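Local coordinates for Rho GTPase-activating protein 15 (Homo sapiens, PDB 3BYI), which acts through its RhoGAP domain as a GTPase activator that converts Rho-type GTPases, including RAC1, to their inactive GDP-bound state, at residues Q18-H23 with I72-E77; W37-C42 with G94-F99; F113-E118 with K133-K138; T127-V132 with A200-S205. All blocks are in the same frame, centred on the assembly; numbering follows the deposited sequence.

Contact 1 (Q18-H23 with I72-E77)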
loop_
_atom_site.group_PDB
_atom_site.type_symbol
_atom_site.label_atom_id
_atom_site.label_comp_id
_atom_site.label_asym_id
_atom_site.label_seq_id
_atom_site.Cartn_x
_atom_site.Cartn_y
_atom_site.Cartn_z
ATOM N N GLN A 18 3.994 -6.381 -16.507
ATOM C CA GLN A 18 3.805 -4.977 -16.792
ATOM C C GLN A 18 3.692 -4.090 -15.535
ATOM O O GLN A 18 4.268 -3.015 -15.521
ATOM C CB GLN A 18 2.568 -4.819 -17.680
ATOM C CG GLN A 18 2.494 -3.475 -18.376
ATOM C CD GLN A 18 3.682 -3.222 -19.283
ATOM O OE1 GLN A 18 3.946 -3.999 -20.190
ATOM N NE2 GLN A 18 4.405 -2.134 -19.035
ATOM N N ILE A 19 2.970 -4.544 -14.500
ATOM C CA ILE A 19 2.540 -3.664 -13.389
ATOM C C ILE A 19 3.344 -3.875 -12.118
ATOM O O ILE A 19 3.869 -2.927 -11.524
ATOM C CB ILE A 19 1.031 -3.845 -13.047
ATOM C CG1 ILE A 19 0.135 -3.684 -14.289
ATOM C CG2 ILE A 19 0.597 -2.849 -11.979
ATOM C CD1 ILE A 19 0.204 -2.335 -14.935
ATOM N N PHE A 20 3.390 -5.119 -11.661
ATOM C CA PHE A 20 4.026 -5.421 -10.386
ATOM C C PHE A 20 5.531 -5.324 -10.616
ATOM O O PHE A 20 6.024 -5.808 -11.641
ATOM C CB PHE A 20 3.638 -6.800 -9.879
ATOM C CG PHE A 20 2.279 -6.863 -9.221
ATOM C CD1 PHE A 20 1.117 -6.614 -9.945
ATOM C CD2 PHE A 20 2.155 -7.219 -7.885
ATOM C CE1 PHE A 20 -0.159 -6.692 -9.319
ATOM C CE2 PHE A 20 0.869 -7.317 -7.282
ATOM C CZ PHE A 20 -0.261 -7.049 -8.012
ATOM N N GLY A 21 6.225 -4.666 -9.682
ATOM C CA GLY A 21 7.665 -4.486 -9.743
ATOM C C GLY A 21 8.125 -3.259 -10.511
ATOM O O GLY A 21 9.329 -3.045 -10.641
ATOM N N SER A 22 7.187 -2.497 -11.086
ATOM C CA SER A 22 7.509 -1.236 -11.760
ATOM C C SER A 22 7.362 -0.111 -10.747
ATOM O O SER A 22 6.506 -0.178 -9.857
ATOM C CB SER A 22 6.581 -0.972 -12.965
ATOM O OG SER A 22 6.680 -1.978 -13.959
ATOM N N HIS A 23 8.169 0.940 -10.911
ATOM C CA HIS A 23 8.063 2.137 -10.087
ATOM C C HIS A 23 6.648 2.670 -10.135
ATOM O O HIS A 23 6.018 2.656 -11.193
ATOM C CB HIS A 23 9.024 3.258 -10.567
ATOM C CG HIS A 23 9.389 4.233 -9.476
ATOM N ND1 HIS A 23 8.630 5.347 -9.172
ATOM C CD2 HIS A 23 10.403 4.217 -8.578
ATOM C CE1 HIS A 23 9.186 5.992 -8.164
ATOM N NE2 HIS A 23 10.262 5.328 -7.786
ATOM N N ILE A 72 -2.734 -12.134 -13.741
ATOM C CA ILE A 72 -3.796 -11.563 -14.569
ATOM C C ILE A 72 -3.590 -10.046 -14.730
ATOM O O ILE A 72 -3.712 -9.489 -15.816
ATOM C CB ILE A 72 -5.209 -11.875 -13.986
ATOM C CG1 ILE A 72 -5.601 -13.340 -14.280
ATOM C CG2 ILE A 72 -6.224 -10.912 -14.516
ATOM C CD1 ILE A 72 -6.872 -13.822 -13.491
ATOM N N VAL A 73 -3.252 -9.375 -13.640
ATOM C CA VAL A 73 -3.030 -7.925 -13.681
ATOM C C VAL A 73 -1.782 -7.567 -14.518
ATOM O O VAL A 73 -1.786 -6.593 -15.300
ATOM C CB VAL A 73 -2.880 -7.330 -12.248
ATOM C CG1 VAL A 73 -2.406 -5.857 -12.280
ATOM C CG2 VAL A 73 -4.194 -7.449 -11.467
ATOM N N ASN A 74 -0.716 -8.345 -14.343
ATOM C CA ASN A 74 0.494 -8.169 -15.126
ATOM C C ASN A 74 0.278 -8.424 -16.630
ATOM O O ASN A 74 0.884 -7.741 -17.472
ATOM C CB ASN A 74 1.646 -9.063 -14.591
ATOM C CG ASN A 74 2.520 -8.365 -13.549
ATOM O OD1 ASN A 74 2.505 -7.155 -13.424
ATOM N ND2 ASN A 74 3.304 -9.139 -12.820
ATOM N N GLN A 75 -0.579 -9.402 -16.949
ATOM C CA GLN A 75 -0.981 -9.677 -18.329
ATOM C C GLN A 75 -1.858 -8.573 -18.910
ATOM O O GLN A 75 -2.258 -8.651 -20.065
ATOM C CB GLN A 75 -1.721 -11.032 -18.430
ATOM C CG GLN A 75 -0.832 -12.288 -18.324
ATOM C CD GLN A 75 0.257 -12.349 -19.391
ATOM O OE1 GLN A 75 1.258 -11.616 -19.312
ATOM N NE2 GLN A 75 0.076 -13.235 -20.391
ATOM N N GLU A 76 -2.136 -7.546 -18.108
ATOM C CA GLU A 76 -3.160 -6.538 -18.393
ATOM C C GLU A 76 -4.461 -7.090 -18.995
ATOM O O GLU A 76 -4.965 -6.534 -19.949
ATOM C CB GLU A 76 -2.574 -5.436 -19.260
ATOM C CG GLU A 76 -1.513 -4.633 -18.560
ATOM C CD GLU A 76 -0.742 -3.695 -19.485
ATOM O OE1 GLU A 76 -0.503 -4.007 -20.678
ATOM O OE2 GLU A 76 -0.352 -2.624 -19.006
ATOM N N GLU A 77 -4.975 -8.175 -18.410
ATOM C CA GLU A 77 -6.293 -8.683 -18.709
ATOM C C GLU A 77 -7.293 -7.831 -17.943
ATOM O O GLU A 77 -6.925 -7.116 -17.000
ATOM C CB GLU A 77 -6.428 -10.172 -18.334
ATOM C CG GLU A 77 -5.336 -11.083 -18.944
#
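Asn74 has a chi1 of -91°, well off the staggered value, and a chi2 of -17° that places OD1 before two successive backbone N-H groups of Ile19 and Phe20. Val73 holds CG1 anti to its backbone N, and Ile19 holds CG1 anti to its carbonyl carbon; the two groups meet as the side chains cross at about a right angle. Two hydrogen bonds grip the amide oxygen. Phe20 N lies 2.8 Å from Asn74 OD1, in the carbonyl plane and on a lone pair, with a nearly straight N-H...O angle of 169°. Ile19 N reaches Asn74 OD1 at 2.9 Å, tilted out of that plane. An alanine in place of Asn74 would probably leave the N-H groups of Ile19 and Phe20 without their acceptor. Val73 CG1 is 3.8 Å from Phe20 CE1, in the ring plane at the edge, and 3.9 Å from Ile19 CG1. Nearer the surface, Gln18 CG comes 3.0 Å from Glu76 OE2. The polar end of Glu76 has charged partners, however, in salt bridges to Lys16 and Arg30. Both backbones turn here. Glu76 has positive phi and ends its helix in a Schellman motif, with Glu76 N bonded to Val73 O and Glu77 N to Ile72 O. Ile19 to Ser22 form a type II beta turn. The contact thus joins the C-terminal end of helix 63-74 to the loop before helix 24-31. Ile19 and Phe20 also rest on helix 89-102, and the Phe20 ring meets that of Phe38 on helix 37-49.

Contact 2 (W37-C42 with G94-F99)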
loop_
_atom_site.group_PDB
_atom_site.type_symbol
_atom_site.label_atom_id
_atom_site.label_comp_id
_atom_site.label_asym_id
_atom_site.label_seq_id
_atom_site.Cartn_x
_atom_site.Cartn_y
_atom_site.Cartn_z
ATOM N N TRP A 37 -4.810 2.341 -11.031
ATOM C CA TRP A 37 -6.110 1.681 -11.142
ATOM C C TRP A 37 -6.230 0.442 -10.259
ATOM O O TRP A 37 -7.284 0.211 -9.697
ATOM C CB TRP A 37 -6.413 1.281 -12.592
ATOM C CG TRP A 37 -6.884 2.430 -13.333
ATOM C CD1 TRP A 37 -6.211 3.129 -14.285
ATOM C CD2 TRP A 37 -8.117 3.092 -13.138
ATOM N NE1 TRP A 37 -6.962 4.185 -14.703
ATOM C CE2 TRP A 37 -8.147 4.181 -14.022
ATOM C CE3 TRP A 37 -9.213 2.862 -12.301
ATOM C CZ2 TRP A 37 -9.253 5.030 -14.127
ATOM C CZ3 TRP A 37 -10.289 3.706 -12.374
ATOM C CH2 TRP A 37 -10.307 4.786 -13.281
ATOM N N PHE A 38 -5.174 -0.370 -10.173
ATOM C CA PHE A 38 -5.261 -1.609 -9.404
ATOM C C PHE A 38 -5.477 -1.319 -7.912
ATOM O O PHE A 38 -6.198 -2.038 -7.239
ATOM C CB PHE A 38 -4.027 -2.488 -9.576
ATOM C CG PHE A 38 -4.091 -3.779 -8.759
ATOM C CD1 PHE A 38 -5.023 -4.762 -9.056
ATOM C CD2 PHE A 38 -3.216 -4.006 -7.705
ATOM C CE1 PHE A 38 -5.044 -5.976 -8.339
ATOM C CE2 PHE A 38 -3.269 -5.168 -6.990
ATOM C CZ PHE A 38 -4.171 -6.161 -7.315
ATOM N N VAL A 39 -4.834 -0.253 -7.422
ATOM C CA VAL A 39 -5.003 0.187 -6.062
ATOM C C VAL A 39 -6.469 0.629 -5.801
ATOM O O VAL A 39 -7.060 0.314 -4.775
ATOM C CB VAL A 39 -3.997 1.328 -5.702
ATOM C CG1 VAL A 39 -4.341 1.979 -4.316
ATOM C CG2 VAL A 39 -2.539 0.806 -5.743
ATOM N N LYS A 40 -7.049 1.365 -6.739
ATOM C CA LYS A 40 -8.410 1.818 -6.571
ATOM C C LYS A 40 -9.412 0.656 -6.701
ATOM O O LYS A 40 -10.438 0.628 -6.018
ATOM C CB LYS A 40 -8.703 2.961 -7.519
ATOM C CG LYS A 40 -7.885 4.215 -7.230
ATOM C CD LYS A 40 -8.329 5.435 -8.105
ATOM C CE LYS A 40 -8.018 5.280 -9.555
ATOM N NZ LYS A 40 -8.314 6.539 -10.345
ATOM N N GLN A 41 -9.126 -0.306 -7.571
ATOM C CA GLN A 41 -9.965 -1.498 -7.682
ATOM C C GLN A 41 -10.011 -2.315 -6.396
ATOM O O GLN A 41 -11.056 -2.847 -6.035
ATOM C CB GLN A 41 -9.438 -2.449 -8.729
ATOM C CG GLN A 41 -10.065 -2.304 -10.020
ATOM C CD GLN A 41 -9.826 -3.500 -10.883
ATOM O OE1 GLN A 41 -8.707 -3.725 -11.335
ATOM N NE2 GLN A 41 -10.890 -4.282 -11.128
ATOM N N CYS A 42 -8.842 -2.512 -5.794
ATOM C CA CYS A 42 -8.730 -3.295 -4.581
ATOM C C CYS A 42 -9.445 -2.624 -3.436
ATOM O O CYS A 42 -10.231 -3.247 -2.750
ATOM C CB CYS A 42 -7.254 -3.520 -4.224
ATOM S SG CYS A 42 -6.478 -4.810 -5.249
ATOM N N GLY A 94 -4.341 -9.033 0.279
ATOM C CA GLY A 94 -3.005 -9.579 0.061
ATOM C C GLY A 94 -2.345 -9.112 -1.223
ATOM O O GLY A 94 -1.167 -8.827 -1.247
ATOM N N ALA A 95 -3.125 -9.003 -2.280
ATOM C CA ALA A 95 -2.623 -8.568 -3.573
ATOM C C ALA A 95 -2.317 -7.080 -3.544
ATOM O O ALA A 95 -1.308 -6.640 -4.095
ATOM C CB ALA A 95 -3.651 -8.944 -4.715
ATOM N N LEU A 96 -3.150 -6.295 -2.869
ATOM C CA LEU A 96 -2.865 -4.866 -2.680
ATOM C C LEU A 96 -1.541 -4.684 -1.950
ATOM O O LEU A 96 -0.675 -3.958 -2.418
ATOM C CB LEU A 96 -3.966 -4.166 -1.881
ATOM C CG LEU A 96 -3.899 -2.632 -1.896
ATOM C CD1 LEU A 96 -3.810 -2.165 -3.354
ATOM C CD2 LEU A 96 -5.148 -1.971 -1.153
ATOM N N LYS A 97 -1.362 -5.389 -0.836
ATOM C CA LYS A 97 -0.138 -5.267 -0.064
ATOM C C LYS A 97 1.080 -5.721 -0.843
ATOM O O LYS A 97 2.142 -5.113 -0.745
ATOM C CB LYS A 97 -0.238 -6.057 1.245
ATOM C CG LYS A 97 -1.182 -5.436 2.296
ATOM C CD LYS A 97 -1.128 -6.222 3.600
ATOM C CE LYS A 97 -1.662 -7.653 3.472
ATOM N NZ LYS A 97 -1.626 -8.324 4.779
ATOM N N MET A 98 0.920 -6.807 -1.591
ATOM C CA MET A 98 1.981 -7.331 -2.463
ATOM C C MET A 98 2.405 -6.305 -3.519
ATOM O O MET A 98 3.586 -6.225 -3.855
ATOM C CB MET A 98 1.529 -8.631 -3.169
ATOM C CG MET A 98 2.582 -9.223 -4.065
ATOM S SD MET A 98 2.185 -10.812 -4.816
ATOM C CE MET A 98 2.469 -11.868 -3.375
ATOM N N PHE A 99 1.441 -5.554 -4.045
ATOM C CA PHE A 99 1.715 -4.475 -4.990
ATOM C C PHE A 99 2.637 -3.462 -4.344
ATOM O O PHE A 99 3.682 -3.130 -4.891
ATOM C CB PHE A 99 0.412 -3.817 -5.484
ATOM C CG PHE A 99 0.636 -2.588 -6.341
ATOM C CD1 PHE A 99 0.951 -2.720 -7.697
ATOM C CD2 PHE A 99 0.550 -1.312 -5.788
ATOM C CE1 PHE A 99 1.161 -1.626 -8.458
ATOM C CE2 PHE A 99 0.793 -0.174 -6.559
ATOM C CZ PHE A 99 1.064 -0.315 -7.881
#
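Cys42 and Leu96 bring their backbones closest, CA to CA 6.4 Å, where helices 37-42 and 94-99 run roughly antiparallel. Their short axes approach to 9.9 Å at a signed crossing angle of -152°. This is buried helix-helix packing inside the all-helical RhoGAP domain, and every touching residue is buried. Leu96 fills the middle. Its CD1 sits 3.8 Å from Val39 CA and equally near Cys42 CB, so one methyl lies against backbone and side chain alike. An alanine here would remove CG and both delta methyls and would probably open a gap beside Val39 and Cys42. Phe38 holds CG anti to its backbone N (chi1 179°), and its CB points at the other helix. Its CZ meets Ala95 CB at 3.8 Å, while Ala95 O lies in the ring plane, at the edge near CE2. Cys42 SG covers one face of the same ring, offset toward the rim. Around the Phe38 ring, Leu69 and Val73 of helix 63-74 add further packing. On the other flank Val39 and Phe99 cross at about a right angle. The methyl CG2 of Val39 comes within 3.6 Å of Phe99 CE2.

Contact 3 (F113-E118 with K133-K138)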
loop_
_atom_site.group_PDB
_atom_site.type_symbol
_atom_site.label_atom_id
_atom_site.label_comp_id
_atom_site.label_asym_id
_atom_site.label_seq_id
_atom_site.Cartn_x
_atom_site.Cartn_y
_atom_site.Cartn_z
ATOM N N PHE A 113 12.587 9.501 4.062
ATOM C CA PHE A 113 12.489 8.774 5.339
ATOM C C PHE A 113 13.080 9.539 6.550
ATOM O O PHE A 113 12.419 9.653 7.603
ATOM C CB PHE A 113 13.111 7.370 5.209
ATOM C CG PHE A 113 13.006 6.559 6.466
ATOM C CD1 PHE A 113 11.764 6.192 6.961
ATOM C CD2 PHE A 113 14.144 6.202 7.185
ATOM C CE1 PHE A 113 11.652 5.467 8.156
ATOM C CE2 PHE A 113 14.039 5.478 8.361
ATOM C CZ PHE A 113 12.795 5.123 8.857
ATOM N N GLU A 114 14.290 10.084 6.397
ATOM C CA GLU A 114 14.908 10.866 7.475
ATOM C C GLU A 114 14.018 12.038 7.895
ATOM O O GLU A 114 13.890 12.322 9.086
ATOM C CB GLU A 114 16.312 11.354 7.100
ATOM N N GLN A 115 13.376 12.688 6.918
ATOM C CA GLN A 115 12.506 13.837 7.183
ATOM C C GLN A 115 11.243 13.453 7.922
ATOM O O GLN A 115 10.810 14.218 8.776
ATOM C CB GLN A 115 12.134 14.600 5.892
ATOM C CG GLN A 115 13.182 15.640 5.363
ATOM C CD GLN A 115 12.795 16.258 3.970
ATOM O OE1 GLN A 115 12.192 17.343 3.925
ATOM N NE2 GLN A 115 13.125 15.565 2.848
ATOM N N PHE A 116 10.633 12.313 7.551
ATOM C CA PHE A 116 9.405 11.758 8.213
ATOM C C PHE A 116 9.684 11.291 9.639
ATOM O O PHE A 116 8.852 11.486 10.535
ATOM C CB PHE A 116 8.801 10.561 7.436
ATOM C CG PHE A 116 7.887 10.948 6.266
ATOM C CD1 PHE A 116 8.296 10.776 4.957
ATOM C CD2 PHE A 116 6.626 11.479 6.493
ATOM C CE1 PHE A 116 7.461 11.138 3.881
ATOM C CE2 PHE A 116 5.785 11.822 5.438
ATOM C CZ PHE A 116 6.203 11.659 4.125
ATOM N N VAL A 117 10.839 10.655 9.834
ATOM C CA VAL A 117 11.306 10.291 11.190
ATOM C C VAL A 117 11.477 11.515 12.082
ATOM O O VAL A 117 11.020 11.494 13.223
ATOM C CB VAL A 117 12.653 9.512 11.171
ATOM C CG1 VAL A 117 13.214 9.353 12.597
ATOM C CG2 VAL A 117 12.479 8.165 10.521
ATOM N N GLU A 118 12.160 12.554 11.585
ATOM C CA GLU A 118 12.283 13.829 12.313
ATOM C C GLU A 118 10.904 14.373 12.664
ATOM O O GLU A 118 10.702 14.936 13.758
ATOM C CB GLU A 118 12.994 14.904 11.475
ATOM C CG GLU A 118 14.499 14.770 11.362
ATOM C CD GLU A 118 15.153 15.960 10.623
ATOM O OE1 GLU A 118 14.423 16.908 10.239
ATOM O OE2 GLU A 118 16.400 15.948 10.435
ATOM N N LYS A 133 2.571 16.870 7.253
ATOM C CA LYS A 133 1.725 17.439 6.205
ATOM C C LYS A 133 2.535 18.272 5.200
ATOM O O LYS A 133 2.275 18.213 3.974
ATOM C CB LYS A 133 0.634 18.308 6.843
ATOM C CG LYS A 133 -0.202 19.084 5.844
ATOM C CD LYS A 133 -1.207 19.975 6.541
ATOM C CE LYS A 133 -2.168 20.539 5.519
ATOM N NZ LYS A 133 -2.900 21.708 6.047
ATOM N N SER A 134 3.498 19.038 5.728
ATOM C CA SER A 134 4.500 19.746 4.918
ATOM C C SER A 134 5.201 18.768 3.998
ATOM O O SER A 134 5.360 19.030 2.796
ATOM C CB SER A 134 5.574 20.371 5.801
ATOM O OG SER A 134 5.025 21.334 6.666
ATOM N N LEU A 135 5.643 17.644 4.574
ATOM C CA LEU A 135 6.393 16.665 3.803
ATOM C C LEU A 135 5.550 16.008 2.724
ATOM O O LEU A 135 6.042 15.771 1.646
ATOM C CB LEU A 135 7.010 15.606 4.711
ATOM C CG LEU A 135 8.357 15.967 5.297
ATOM C CD1 LEU A 135 8.699 14.977 6.371
ATOM C CD2 LEU A 135 9.419 16.009 4.178
ATOM N N VAL A 136 4.293 15.691 3.023
ATOM C CA VAL A 136 3.391 15.098 2.026
ATOM C C VAL A 136 3.243 16.042 0.824
ATOM O O VAL A 136 3.200 15.584 -0.330
ATOM C CB VAL A 136 1.997 14.740 2.634
ATOM C CG1 VAL A 136 0.932 14.446 1.517
ATOM C CG2 VAL A 136 2.146 13.568 3.588
ATOM N N GLN A 137 3.178 17.350 1.100
ATOM C CA GLN A 137 3.131 18.381 0.045
ATOM C C GLN A 137 4.415 18.445 -0.793
ATOM O O GLN A 137 4.401 18.978 -1.891
ATOM C CB GLN A 137 2.787 19.765 0.642
ATOM C CG GLN A 137 1.290 19.902 1.042
ATOM C CD GLN A 137 0.983 21.036 2.051
ATOM O OE1 GLN A 137 1.884 21.611 2.681
ATOM N NE2 GLN A 137 -0.314 21.336 2.221
ATOM N N LYS A 138 5.525 17.920 -0.288
ATOM C CA LYS A 138 6.737 17.870 -1.097
ATOM C C LYS A 138 6.841 16.603 -1.958
ATOM O O LYS A 138 7.693 16.523 -2.812
ATOM C CB LYS A 138 7.995 18.047 -0.243
ATOM C CG LYS A 138 8.083 19.389 0.496
ATOM C CD LYS A 138 9.261 19.408 1.496
ATOM C CE LYS A 138 9.236 20.639 2.410
ATOM N NZ LYS A 138 8.216 20.528 3.526
#
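Leu135 reaches across to Gln115 and Phe116 and carries most of the contact. Its CG stands beside the backbone N (chi1 -86°), and chi2 near 168° sets CD1 anti to CA. The two methyls then part. CD1 lies over a face of the Phe116 ring in a CH-pi contact, 4.2 Å from the ring centroid and 16° off the normal. The same methyl presses on the backbone, 3.3 Å from Gln115 O. CD2 turns to the side chain of Gln115 and comes 3.1 Å from its OE1, a tight approach of a methyl to a carbonyl oxygen. Gln115 is extended beyond CG, and its chain crosses that of Leu135 obliquely. Helices 110-120 and 125-138 follow each other in the chain and pack as an antiparallel helical hairpin of the RhoGAP domain, with short axes 10.3 Å apart. Phe116 has CG anti to its carbonyl carbon. The side chains of Phe116 and Leu135 slide past each other in opposite directions. Leu135 CB lies over a ring face, 4.0 Å from Phe116 CE2. Val136 CG2 lies at the ring edge, near its plane. The ring also meets Phe108 edge to face and touches Ile199 of helix 189-205. Farther out, Lys138 curls back with NZ in a weak hydrogen bond to Ser134 O, and its CD stands 4.3 Å from Gln115 OE1.

Contact 4 (T127-V132 with A200-S205)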
loop_
_atom_site.group_PDB
_atom_site.type_symbol
_atom_site.label_atom_id
_atom_site.label_comp_id
_atom_site.label_asym_id
_atom_site.label_seq_id
_atom_site.Cartn_x
_atom_site.Cartn_y
_atom_site.Cartn_z
ATOM N N THR A 127 2.634 19.806 16.245
ATOM C CA THR A 127 3.880 19.987 15.537
ATOM C C THR A 127 4.073 18.816 14.592
ATOM O O THR A 127 4.331 19.038 13.424
ATOM C CB THR A 127 5.099 20.114 16.487
ATOM O OG1 THR A 127 4.918 21.245 17.342
ATOM C CG2 THR A 127 6.387 20.310 15.695
ATOM N N ARG A 128 3.921 17.590 15.097
ATOM C CA ARG A 128 4.077 16.384 14.282
ATOM C C ARG A 128 3.180 16.442 13.057
ATOM O O ARG A 128 3.651 16.197 11.951
ATOM C CB ARG A 128 3.769 15.094 15.059
ATOM C CG ARG A 128 4.842 14.665 16.021
ATOM C CD ARG A 128 4.443 13.470 16.883
ATOM N NE ARG A 128 5.111 13.553 18.187
ATOM C CZ ARG A 128 4.589 13.158 19.349
ATOM N NH1 ARG A 128 3.380 12.605 19.422
ATOM N NH2 ARG A 128 5.299 13.309 20.456
ATOM N N ILE A 129 1.898 16.754 13.277
ATOM C CA ILE A 129 0.882 16.806 12.215
ATOM C C ILE A 129 1.349 17.747 11.117
ATOM O O ILE A 129 1.463 17.346 9.967
ATOM C CB ILE A 129 -0.495 17.254 12.778
ATOM C CG1 ILE A 129 -1.167 16.127 13.561
ATOM C CG2 ILE A 129 -1.466 17.696 11.684
ATOM C CD1 ILE A 129 -2.354 16.603 14.340
ATOM N N GLU A 130 1.673 18.979 11.499
ATOM C CA GLU A 130 2.144 20.001 10.566
ATOM C C GLU A 130 3.410 19.613 9.787
ATOM O O GLU A 130 3.470 19.802 8.571
ATOM C CB GLU A 130 2.341 21.316 11.303
ATOM C CG GLU A 130 1.020 22.020 11.680
ATOM C CD GLU A 130 0.183 22.460 10.454
ATOM O OE1 GLU A 130 0.760 22.982 9.454
ATOM O OE2 GLU A 130 -1.061 22.270 10.496
ATOM N N ALA A 131 4.400 19.061 10.480
ATOM C CA ALA A 131 5.663 18.654 9.856
ATOM C C ALA A 131 5.446 17.590 8.789
ATOM O O ALA A 131 6.027 17.668 7.693
ATOM C CB ALA A 131 6.645 18.152 10.908
ATOM N N VAL A 132 4.599 16.614 9.128
ATOM C CA VAL A 132 4.279 15.482 8.265
ATOM C C VAL A 132 3.470 15.906 7.045
ATOM O O VAL A 132 3.681 15.379 5.947
ATOM C CB VAL A 132 3.516 14.381 9.049
ATOM C CG1 VAL A 132 2.707 13.519 8.108
ATOM C CG2 VAL A 132 4.509 13.533 9.885
ATOM N N ALA A 200 3.008 5.527 10.087
ATOM C CA ALA A 200 1.759 5.017 9.511
ATOM C C ALA A 200 0.558 5.291 10.419
ATOM O O ALA A 200 -0.489 5.680 9.935
ATOM C CB ALA A 200 1.858 3.535 9.142
ATOM N N GLU A 201 0.701 5.076 11.726
ATOM C CA GLU A 201 -0.359 5.386 12.681
ATOM C C GLU A 201 -0.793 6.857 12.626
ATOM O O GLU A 201 -1.996 7.162 12.675
ATOM C CB GLU A 201 0.084 5.039 14.109
ATOM C CG GLU A 201 0.058 3.582 14.414
ATOM C CD GLU A 201 0.193 3.256 15.886
ATOM O OE1 GLU A 201 -0.335 3.995 16.732
ATOM O OE2 GLU A 201 0.838 2.235 16.187
ATOM N N LEU A 202 0.170 7.776 12.530
ATOM C CA LEU A 202 -0.174 9.206 12.488
ATOM C C LEU A 202 -0.902 9.579 11.196
ATOM O O LEU A 202 -1.853 10.400 11.218
ATOM C CB LEU A 202 1.057 10.098 12.611
ATOM C CG LEU A 202 0.780 11.605 12.750
ATOM C CD1 LEU A 202 0.012 11.921 14.076
ATOM C CD2 LEU A 202 2.068 12.335 12.679
ATOM N N MET A 203 -0.458 9.001 10.075
ATOM C CA MET A 203 -1.093 9.291 8.799
ATOM C C MET A 203 -2.537 8.796 8.792
ATOM O O MET A 203 -3.419 9.366 8.145
ATOM C CB MET A 203 -0.347 8.644 7.631
ATOM C CG MET A 203 1.127 9.003 7.514
ATOM S SD MET A 203 1.455 10.494 6.615
ATOM C CE MET A 203 0.863 10.025 5.005
ATOM N N LEU A 204 -2.773 7.724 9.534
ATOM C CA LEU A 204 -4.105 7.151 9.675
ATOM C C LEU A 204 -4.965 7.940 10.675
ATOM O O LEU A 204 -6.057 8.406 10.334
ATOM C CB LEU A 204 -3.961 5.725 10.165
ATOM C CG LEU A 204 -5.146 4.782 10.148
ATOM C CD1 LEU A 204 -6.020 4.933 8.872
ATOM C CD2 LEU A 204 -4.534 3.378 10.266
ATOM N N SER A 205 -4.467 8.092 11.898
ATOM C CA SER A 205 -5.262 8.709 12.952
ATOM C C SER A 205 -5.477 10.228 12.744
ATOM O O SER A 205 -6.422 10.783 13.258
ATOM C CB SER A 205 -4.656 8.417 14.335
ATOM O OG SER A 205 -3.389 9.032 14.468
#
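Val132 meets Leu202 and Met203 where segments 127-132 and 200-205, on helices 125-138 and 189-205, cross almost at a right angle. The signed crossing angle is -94°, with the segment axes 10.9 Å apart. This is orthogonal helix packing within the all-helical RhoGAP domain, and no hydrogen bond joins the two segments. The tight part lies at Val132. Its CG1, anti to the backbone N, is 3.6 Å from Met203 SD. Its CG2 is 3.9 Å from Leu202 CD2, as the two side chains slide past each other in opposite directions. The CB of Met203 is not aimed at the other helix, but the chain bends at chi2 and chi3 and still brings SD to Val132 CG1. Met203 is buried further by Met147 and Phe151 of helix 141-159, while Ile210 of helix 207-211 reaches Val132. Leu202 carries the largest share of the interface from its own helix. The other side is looser and partly open to solvent. Arg128 offers little more than its CB, 4.0 Å from Leu202 CD2. Its CB points at the other helix, but the chain bends at chi3 and the guanidinium end leads away, with NE hydrogen-bonded to Lys122 O. Ile129 is buried, yet touches this helix only slightly. Its CG1 comes no nearer than 4.4 Å to Leu202 CD1.

Overall arrangement
The contacts form two groups in one all-helical RhoGAP domain. Contacts 1 and 2 lie 11 Å apart between centres and touch through Ile19 and Phe99. Their segments alternate along the chain. Together the two contacts tie helices 37-49, 63-74 and 89-102 to the loop before helix 24-31. Contacts 3 and 4 are 9 Å apart between centres and share helix 125-138. Contact 3 closes the hairpin of helices 110-120 and 125-138, and contact 4 packs it on helix 189-205. The first pair closes before the second opens. Contacts 1 and 4 lie on opposite sides of the chain's centre, about 32 Å apart between centres. All four are structural packing, at two separate places and away from the predicted arginine finger, Arg58.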